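Endosialidase (PDB 4HIZ) cleaves polysialic acid, probably at both alpha-2,8 and alpha-2,9 linkages, as an endosialidase of bacteriophage phi92. Local coordinates at residues A[91-101]-A[115-126]. Sequence-based numbering, arbitrary orientation.
With EDO (1,2-ethanediol), chain R; EDO (1,2-ethanediol), chain L.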
ATOM      1  N   PHE A  91      -1.352  23.740  10.887  1.00 10.51           N
ATOM      2  CA  PHE A  91      -2.571  24.471  11.205  1.00  9.90           C
ATOM      3  C   PHE A  91      -3.761  23.534  11.127  1.00  9.88           C
ATOM      4  O   PHE A  91      -3.664  22.426  10.578  1.00 10.73           O
ATOM      5  CB  PHE A  91      -2.720  25.704  10.250  1.00 10.34           C
ATOM      6  CG  PHE A  91      -2.887  25.338   8.795  1.00 10.60           C
ATOM      7  CD1 PHE A  91      -4.157  25.043   8.262  1.00 11.35           C
ATOM      8  CD2 PHE A  91      -1.782  25.247   7.955  1.00 11.60           C
ATOM      9  CE1 PHE A  91      -4.287  24.697   6.909  1.00 12.43           C
ATOM     10  CE2 PHE A  91      -1.906  24.909   6.591  1.00 12.22           C
ATOM     11  CZ  PHE A  91      -3.169  24.623   6.061  1.00 12.49           C
ATOM     12  N   VAL A  92      -4.860  23.958  11.742  1.00 10.08           N
ATOM     13  CA  VAL A  92      -6.131  23.227  11.701  1.00 10.45           C
ATOM     14  C   VAL A  92      -7.160  24.145  11.042  1.00 11.20           C
ATOM     15  O   VAL A  92      -7.271  25.350  11.388  1.00 12.91           O
ATOM     16  CB  VAL A  92      -6.562  22.822  13.120  1.00 11.03           C
ATOM     17  CG1 VAL A  92      -7.912  22.061  13.101  1.00 12.27           C
ATOM     18  CG2 VAL A  92      -5.444  21.954  13.795  1.00 10.95           C
ATOM     19  N   TYR A  93      -7.862  23.614  10.058  1.00 11.12           N
ATOM     20  CA  TYR A  93      -8.893  24.407   9.368  1.00 11.89           C
ATOM     21  C   TYR A  93     -10.082  23.516   9.047  1.00 11.77           C
ATOM     22  O   TYR A  93      -9.900  22.435   8.447  1.00 10.67           O
ATOM     23  CB  TYR A  93      -8.336  25.032   8.081  1.00 11.91           C
ATOM     24  CG  TYR A  93      -9.324  25.978   7.411  1.00 11.63           C
ATOM     25  CD1 TYR A  93      -9.459  27.311   7.854  1.00 12.37           C
ATOM     26  CD2 TYR A  93     -10.080  25.549   6.310  1.00 11.51           C
ATOM     27  CE1 TYR A  93     -10.381  28.147   7.219  1.00 12.79           C
ATOM     28  CE2 TYR A  93     -11.003  26.381   5.668  1.00 11.09           C
ATOM     29  CZ  TYR A  93     -11.144  27.668   6.125  1.00 12.60           C
ATOM     30  OH  TYR A  93     -12.021  28.522   5.464  1.00 14.13           O
ATOM     31  N   ASP A  94     -11.282  23.979   9.411  1.00 11.69           N
ATOM     32  CA  ASP A  94     -12.524  23.236   9.151  1.00 12.53           C
ATOM     33  C   ASP A  94     -12.384  21.767   9.509  1.00 11.78           C
ATOM     34  O   ASP A  94     -12.703  20.896   8.694  1.00 12.42           O
ATOM     35  CB  ASP A  94     -12.904  23.428   7.669  1.00 14.40           C
ATOM     36  CG  ASP A  94     -14.308  23.013   7.356  1.00 16.83           C
ATOM     37  OD1 ASP A  94     -15.178  23.058   8.264  1.00 17.47           O
ATOM     38  OD2 ASP A  94     -14.550  22.689   6.168  1.00 18.12           O
ATOM     39  N   ASN A  95     -11.955  21.514  10.744  1.00 10.72           N
ATOM     40  CA  ASN A  95     -11.885  20.147  11.323  1.00 10.36           C
ATOM     41  C   ASN A  95     -10.771  19.261  10.802  1.00 11.13           C
ATOM     42  O   ASN A  95     -10.673  18.113  11.234  1.00 12.56           O
ATOM     43  CB  ASN A  95     -13.217  19.394  11.188  1.00 11.14           C
ATOM     44  CG  ASN A  95     -14.380  20.177  11.782  1.00 12.84           C
ATOM     45  OD1 ASN A  95     -14.258  20.744  12.877  1.00 14.98           O
ATOM     46  ND2 ASN A  95     -15.502  20.242  11.049  1.00 12.91           N
ATOM     47  N   VAL A  96      -9.973  19.761   9.879  1.00  9.92           N
ATOM     48  CA  VAL A  96      -8.890  18.946   9.286  1.00  9.96           C
ATOM     49  C   VAL A  96      -7.564  19.444   9.812  1.00 10.78           C
ATOM     50  O   VAL A  96      -7.344  20.657   9.880  1.00 11.06           O
ATOM     51  CB  VAL A  96      -8.925  19.039   7.745  1.00 10.54           C
ATOM     52  CG1 VAL A  96      -7.742  18.317   7.103  1.00 10.66           C
ATOM     53  CG2 VAL A  96     -10.259  18.464   7.227  1.00 10.97           C
ATOM     54  N   ILE A  97      -6.673  18.526  10.200  1.00  9.65           N
ATOM     55  CA  ILE A  97      -5.333  18.919  10.654  1.00 10.61           C
ATOM     56  C   ILE A  97      -4.367  18.845   9.472  1.00 10.68           C
ATOM     57  O   ILE A  97      -4.272  17.814   8.802  1.00 11.00           O
ATOM     58  CB  ILE A  97      -4.840  17.979  11.779  1.00 10.95           C
ATOM     59  CG1 ILE A  97      -5.861  17.939  12.924  1.00 12.39           C
ATOM     60  CG2 ILE A  97      -3.438  18.428  12.307  1.00 10.67           C
ATOM     61  CD1 ILE A  97      -5.722  16.675  13.799  1.00 14.10           C
ATOM     62  N   TYR A  98      -3.652  19.947   9.217  1.00 10.10           N
ATOM     63  CA  TYR A  98      -2.687  20.016   8.125  1.00 10.45           C
ATOM     64  C   TYR A  98      -1.269  20.042   8.664  1.00 10.60           C
ATOM     65  O   TYR A  98      -0.934  20.841   9.559  1.00 10.99           O
ATOM     66  CB  TYR A  98      -2.886  21.298   7.298  1.00  9.87           C
ATOM     67  CG  TYR A  98      -4.211  21.329   6.535  1.00 10.27           C
ATOM     68  CD1 TYR A  98      -5.422  21.643   7.179  1.00 10.53           C
ATOM     69  CD2 TYR A  98      -4.234  21.090   5.166  1.00 12.12           C
ATOM     70  CE1 TYR A  98      -6.605  21.697   6.466  1.00 12.20           C
ATOM     71  CE2 TYR A  98      -5.427  21.119   4.443  1.00 13.32           C
ATOM     72  CZ  TYR A  98      -6.599  21.439   5.100  1.00 13.67           C
ATOM     73  OH  TYR A  98      -7.759  21.468   4.374  1.00 14.12           O
ATOM     74  N   ALA A  99      -0.441  19.157   8.122  1.00 10.42           N
ATOM     75  CA  ALA A  99       0.979  19.104   8.479  1.00  9.41           C
ATOM     76  C   ALA A  99       1.825  19.317   7.208  1.00 10.75           C
ATOM     77  O   ALA A  99       2.226  18.350   6.508  1.00  9.89           O
ATOM     78  CB  ALA A  99       1.330  17.708   9.129  1.00 10.11           C
ATOM     79  N   PRO A 100       2.120  20.587   6.892  1.00 10.59           N
ATOM     80  CA  PRO A 100       2.972  20.867   5.746  1.00  9.39           C
ATOM     81  C   PRO A 100       4.429  20.616   6.124  1.00  8.65           C
ATOM     82  O   PRO A 100       4.789  20.696   7.304  1.00  9.65           O
ATOM     83  CB  PRO A 100       2.759  22.380   5.497  1.00  9.75           C
ATOM     84  CG  PRO A 100       1.472  22.712   6.283  1.00 10.72           C
ATOM     85  CD  PRO A 100       1.605  21.821   7.505  1.00 10.62           C
ATOM     86  N   PHE A 101       5.232  20.256   5.130  1.00  9.14           N
ATOM     87  CA  PHE A 101       6.637  19.859   5.363  1.00  9.21           C
ATOM     88  C   PHE A 101       7.332  19.923   4.005  1.00 10.22           C
ATOM     89  O   PHE A 101       6.749  20.434   3.029  1.00 11.27           O
ATOM     90  CB  PHE A 101       6.700  18.432   5.968  1.00  9.51           C
ATOM     91  CG  PHE A 101       6.232  17.340   5.036  1.00 10.35           C
ATOM     92  CD1 PHE A 101       4.838  17.087   4.844  1.00 10.97           C
ATOM     93  CD2 PHE A 101       7.162  16.529   4.390  1.00 10.15           C
ATOM     94  CE1 PHE A 101       4.407  16.048   4.000  1.00 11.96           C
ATOM     95  CE2 PHE A 101       6.755  15.483   3.534  1.00 11.01           C
ATOM     96  CZ  PHE A 101       5.367  15.238   3.340  1.00 11.48           C
ATOM     97  N   ALA A 115       5.097  20.299   0.655  1.00  9.10           N
ATOM     98  CA  ALA A 115       4.010  19.303   0.584  1.00  9.82           C
ATOM     99  C   ALA A 115       3.202  19.351   1.850  1.00  9.94           C
ATOM    100  O   ALA A 115       3.561  20.028   2.795  1.00 11.07           O
ATOM    101  CB  ALA A 115       4.685  17.905   0.473  1.00 10.64           C
ATOM    102  N   TRP A 116       2.109  18.601   1.920  1.00 10.16           N
ATOM    103  CA  TRP A 116       1.518  18.370   3.235  1.00 10.56           C
ATOM    104  C   TRP A 116       0.926  16.980   3.298  1.00  9.95           C
ATOM    105  O   TRP A 116       0.705  16.336   2.262  1.00 10.84           O
ATOM    106  CB  TRP A 116       0.455  19.421   3.619  1.00 11.12           C
ATOM    107  CG  TRP A 116      -0.783  19.568   2.704  1.00 11.43           C
ATOM    108  CD1 TRP A 116      -1.451  18.584   1.992  1.00 12.66           C
ATOM    109  CD2 TRP A 116      -1.503  20.784   2.481  1.00 12.30           C
ATOM    110  NE1 TRP A 116      -2.544  19.129   1.332  1.00 13.29           N
ATOM    111  CE2 TRP A 116      -2.574  20.489   1.592  1.00 13.03           C
ATOM    112  CE3 TRP A 116      -1.316  22.105   2.917  1.00 13.41           C
ATOM    113  CZ2 TRP A 116      -3.471  21.468   1.165  1.00 15.33           C
ATOM    114  CZ3 TRP A 116      -2.215  23.084   2.489  1.00 14.45           C
ATOM    115  CH2 TRP A 116      -3.266  22.759   1.617  1.00 15.58           C
ATOM    116  N   VAL A 117       0.743  16.521   4.525  1.00  9.18           N
ATOM    117  CA  VAL A 117      -0.204  15.420   4.784  1.00  9.25           C
ATOM    118  C   VAL A 117      -1.269  15.952   5.731  1.00 10.57           C
ATOM    119  O   VAL A 117      -1.062  16.980   6.423  1.00 11.27           O
ATOM    120  CB  VAL A 117       0.462  14.124   5.388  1.00 10.15           C
ATOM    121  CG1 VAL A 117       1.418  13.472   4.352  1.00 10.71           C
ATOM    122  CG2 VAL A 117       1.201  14.457   6.714  1.00 10.08           C
ATOM    123  N   LYS A 118      -2.419  15.283   5.768  1.00 11.07           N
ATOM    124  CA  LYS A 118      -3.575  15.816   6.498  1.00 11.71           C
ATOM    125  C   LYS A 118      -4.223  14.703   7.287  1.00 10.71           C
ATOM    126  O   LYS A 118      -4.126  13.529   6.888  1.00 11.17           O
ATOM    127  CB  LYS A 118      -4.636  16.336   5.508  1.00 13.36           C
ATOM    128  CG  LYS A 118      -4.090  17.279   4.426  1.00 15.37           C
ATOM    129  CD  LYS A 118      -5.244  17.786   3.520  1.00 17.24           C
ATOM    130  CE  LYS A 118      -5.901  16.633   2.745  1.00 17.86           C
ATOM    131  NZ  LYS A 118      -6.754  17.143   1.579  1.00 17.44           N
ATOM    132  N   SER A 119      -4.905  15.055   8.376  1.00  9.50           N
ATOM    133  CA  SER A 119      -5.716  14.067   9.109  1.00 10.51           C
ATOM    134  C   SER A 119      -7.133  14.539   9.216  1.00 10.44           C
ATOM    135  O   SER A 119      -7.387  15.643   9.715  1.00  9.86           O
ATOM    136  CB  SER A 119      -5.184  13.824  10.528  1.00 10.78           C
ATOM    137  OG  SER A 119      -6.043  12.846  11.162  1.00 11.13           O
ATOM    138  N   GLY A 120      -8.048  13.674   8.796  1.00  9.93           N
ATOM    139  CA  GLY A 120      -9.479  13.887   8.974  1.00 11.72           C
ATOM    140  C   GLY A 120     -10.090  13.168  10.164  1.00 11.55           C
ATOM    141  O   GLY A 120     -11.317  13.130  10.289  1.00 11.16           O
ATOM    142  N   ASP A 121      -9.263  12.600  11.043  1.00 11.16           N
ATOM    143  CA  ASP A 121      -9.791  11.870  12.204  1.00 11.10           C
ATOM    144  C   ASP A 121      -9.041  12.212  13.506  1.00 11.54           C
ATOM    145  O   ASP A 121      -8.725  11.317  14.312  1.00 11.59           O
ATOM    146  CB  ASP A 121      -9.774  10.350  11.932  1.00 11.65           C
ATOM    147  CG  ASP A 121      -8.427   9.855  11.475  1.00 12.58           C
ATOM    148  OD1 ASP A 121      -7.391  10.524  11.767  1.00 12.40           O
ATOM    149  OD2 ASP A 121      -8.397   8.730  10.873  1.00 14.73           O
ATOM    150  N   ASP A 122      -8.789  13.511  13.718  1.00 10.78           N
ATOM    151  CA  ASP A 122      -8.195  13.967  14.955  1.00 11.22           C
ATOM    152  C   ASP A 122      -6.761  13.455  15.133  1.00 11.02           C
ATOM    153  O   ASP A 122      -6.271  13.378  16.262  1.00 12.01           O
ATOM    154  CB  ASP A 122      -9.097  13.657  16.169  1.00 11.83           C
ATOM    155  CG  ASP A 122     -10.420  14.411  16.081  1.00 14.52           C
ATOM    156  OD1 ASP A 122     -10.384  15.629  15.853  1.00 14.82           O
ATOM    157  OD2 ASP A 122     -11.492  13.811  16.167  1.00 15.35           O
ATOM    158  N   GLY A 123      -6.103  13.120  14.023  1.00 10.31           N
ATOM    159  CA  GLY A 123      -4.678  12.790  14.054  1.00  9.88           C
ATOM    160  C   GLY A 123      -4.424  11.301  14.206  1.00 10.36           C
ATOM    161  O   GLY A 123      -3.283  10.908  14.504  1.00 11.61           O
ATOM    162  N   GLN A 124      -5.460  10.472  14.032  1.00 10.23           N
ATOM    163  CA  GLN A 124      -5.211   9.033  14.097  1.00  9.46           C
ATOM    164  C   GLN A 124      -4.573   8.514  12.831  1.00 11.15           C
ATOM    165  O   GLN A 124      -3.663   7.682  12.907  1.00 12.79           O
ATOM    166  CB  GLN A 124      -6.548   8.289  14.312  1.00  9.09           C
ATOM    167  CG  GLN A 124      -7.140   8.634  15.655  1.00 10.60           C
ATOM    168  CD  GLN A 124      -8.411   7.832  15.911  1.00 12.30           C
ATOM    169  OE1 GLN A 124      -8.328   6.673  16.348  1.00 12.35           O
ATOM    170  NE2 GLN A 124      -9.575   8.419  15.608  1.00 13.27           N
ATOM    171  N   THR A 125      -5.065   8.957  11.670  1.00 11.06           N
ATOM    172  CA  THR A 125      -4.525   8.513  10.385  1.00 11.01           C
ATOM    173  C   THR A 125      -4.328   9.696   9.464  1.00 10.29           C
ATOM    174  O   THR A 125      -5.008  10.725   9.594  1.00 10.94           O
ATOM    175  CB  THR A 125      -5.413   7.461   9.638  1.00 12.76           C
ATOM    176  OG1 THR A 125      -6.628   8.068   9.159  1.00 13.76           O
ATOM    177  CG2 THR A 125      -5.739   6.245  10.542  1.00 15.02           C
ATOM    178  N   TRP A 126      -3.353   9.550   8.555  1.00  9.71           N
ATOM    179  CA  TRP A 126      -2.830  10.674   7.788  1.00  9.83           C
ATOM    180  C   TRP A 126      -2.738  10.294   6.317  1.00 10.99           C
ATOM    181  O   TRP A 126      -2.378   9.150   5.966  1.00 11.54           O
ATOM    182  CB  TRP A 126      -1.466  11.084   8.341  1.00 10.01           C
ATOM    183  CG  TRP A 126      -1.575  11.574   9.744  1.00  9.91           C
ATOM    184  CD1 TRP A 126      -1.710  10.814  10.869  1.00  9.73           C
ATOM    185  CD2 TRP A 126      -1.597  12.934  10.173  1.00 10.40           C
ATOM    186  NE1 TRP A 126      -1.809  11.617  11.981  1.00  9.53           N
ATOM    187  CE2 TRP A 126      -1.730  12.922  11.578  1.00 10.60           C
ATOM    188  CE3 TRP A 126      -1.517  14.170   9.500  1.00 11.68           C
ATOM    189  CZ2 TRP A 126      -1.766  14.080  12.339  1.00 10.92           C
ATOM    190  CZ3 TRP A 126      -1.568  15.334  10.256  1.00 12.01           C
ATOM    191  CH2 TRP A 126      -1.702  15.284  11.664  1.00 11.99           C
TER
HETATM  192  C1  EDO R 812     -11.443  23.286  14.124  1.00 37.07           C
HETATM  193  O1  EDO R 812     -11.669  23.471  12.729  1.00 30.82           O
HETATM  194  C2  EDO R 812     -12.156  22.057  14.658  1.00 41.47           C
HETATM  195  O2  EDO R 812     -12.507  22.310  16.019  1.00 46.13           O
HETATM  196  C1  EDO L 806      -5.259  26.113  14.515  1.00 29.27           C
HETATM  197  O1  EDO L 806      -4.363  26.308  13.424  1.00 21.85           O
HETATM  198  C2  EDO L 806      -4.609  26.340  15.881  1.00 31.02           C
HETATM  199  O2  EDO L 806      -3.438  25.554  15.984  1.00 26.18           O
HETATM  200  O   HOH W   1      -9.154  15.863  11.940  1.00 13.28           O
HETATM  201  O   HOH W   2      -8.275  19.395   2.511  1.00 23.42           O
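With CG of Tyr98 opposite its own carbonyl carbon (chi1 -67°) and that of Trp116 tucked between backbone N and carbonyl carbon (chi1 60°), the two rings run side by side on one face of the sheet. They form a T-shaped stack: the CD2 edge of Tyr98 meets the indole face of Trp116, centroids 4.8 Å apart and planes at 65°. Lys118 lies along the same tyrosine, its CD 3.5 Å from Tyr98 CE2, and a bend further out lets NZ share a water with Tyr98 OH. On the other face, Ile97 CG2 touches Trp126 CH2 at 3.6 Å, Ile97 CD1 presses on the backbone of Asp122 and Gly123, and Ala115 CB sits over the ring of Phe101.

Six backbone bonds join these antiparallel hairpin strands, from Ile97 N to Ser119 O (3.0 Å) through to Ala115 N and Phe101 O. At the end of the strand, Ser119 OG accepts from Asp121 N in an ST turn and also from Gly123 N. The hairpin belongs to the catalytic beta-propeller domain, where strand 483-490 packs on the Ile97 and Ala99 face. Apolar packing thus dominates both faces, while Lys118 NZ forms a salt bridge with Asp511 of a neighbouring subunit.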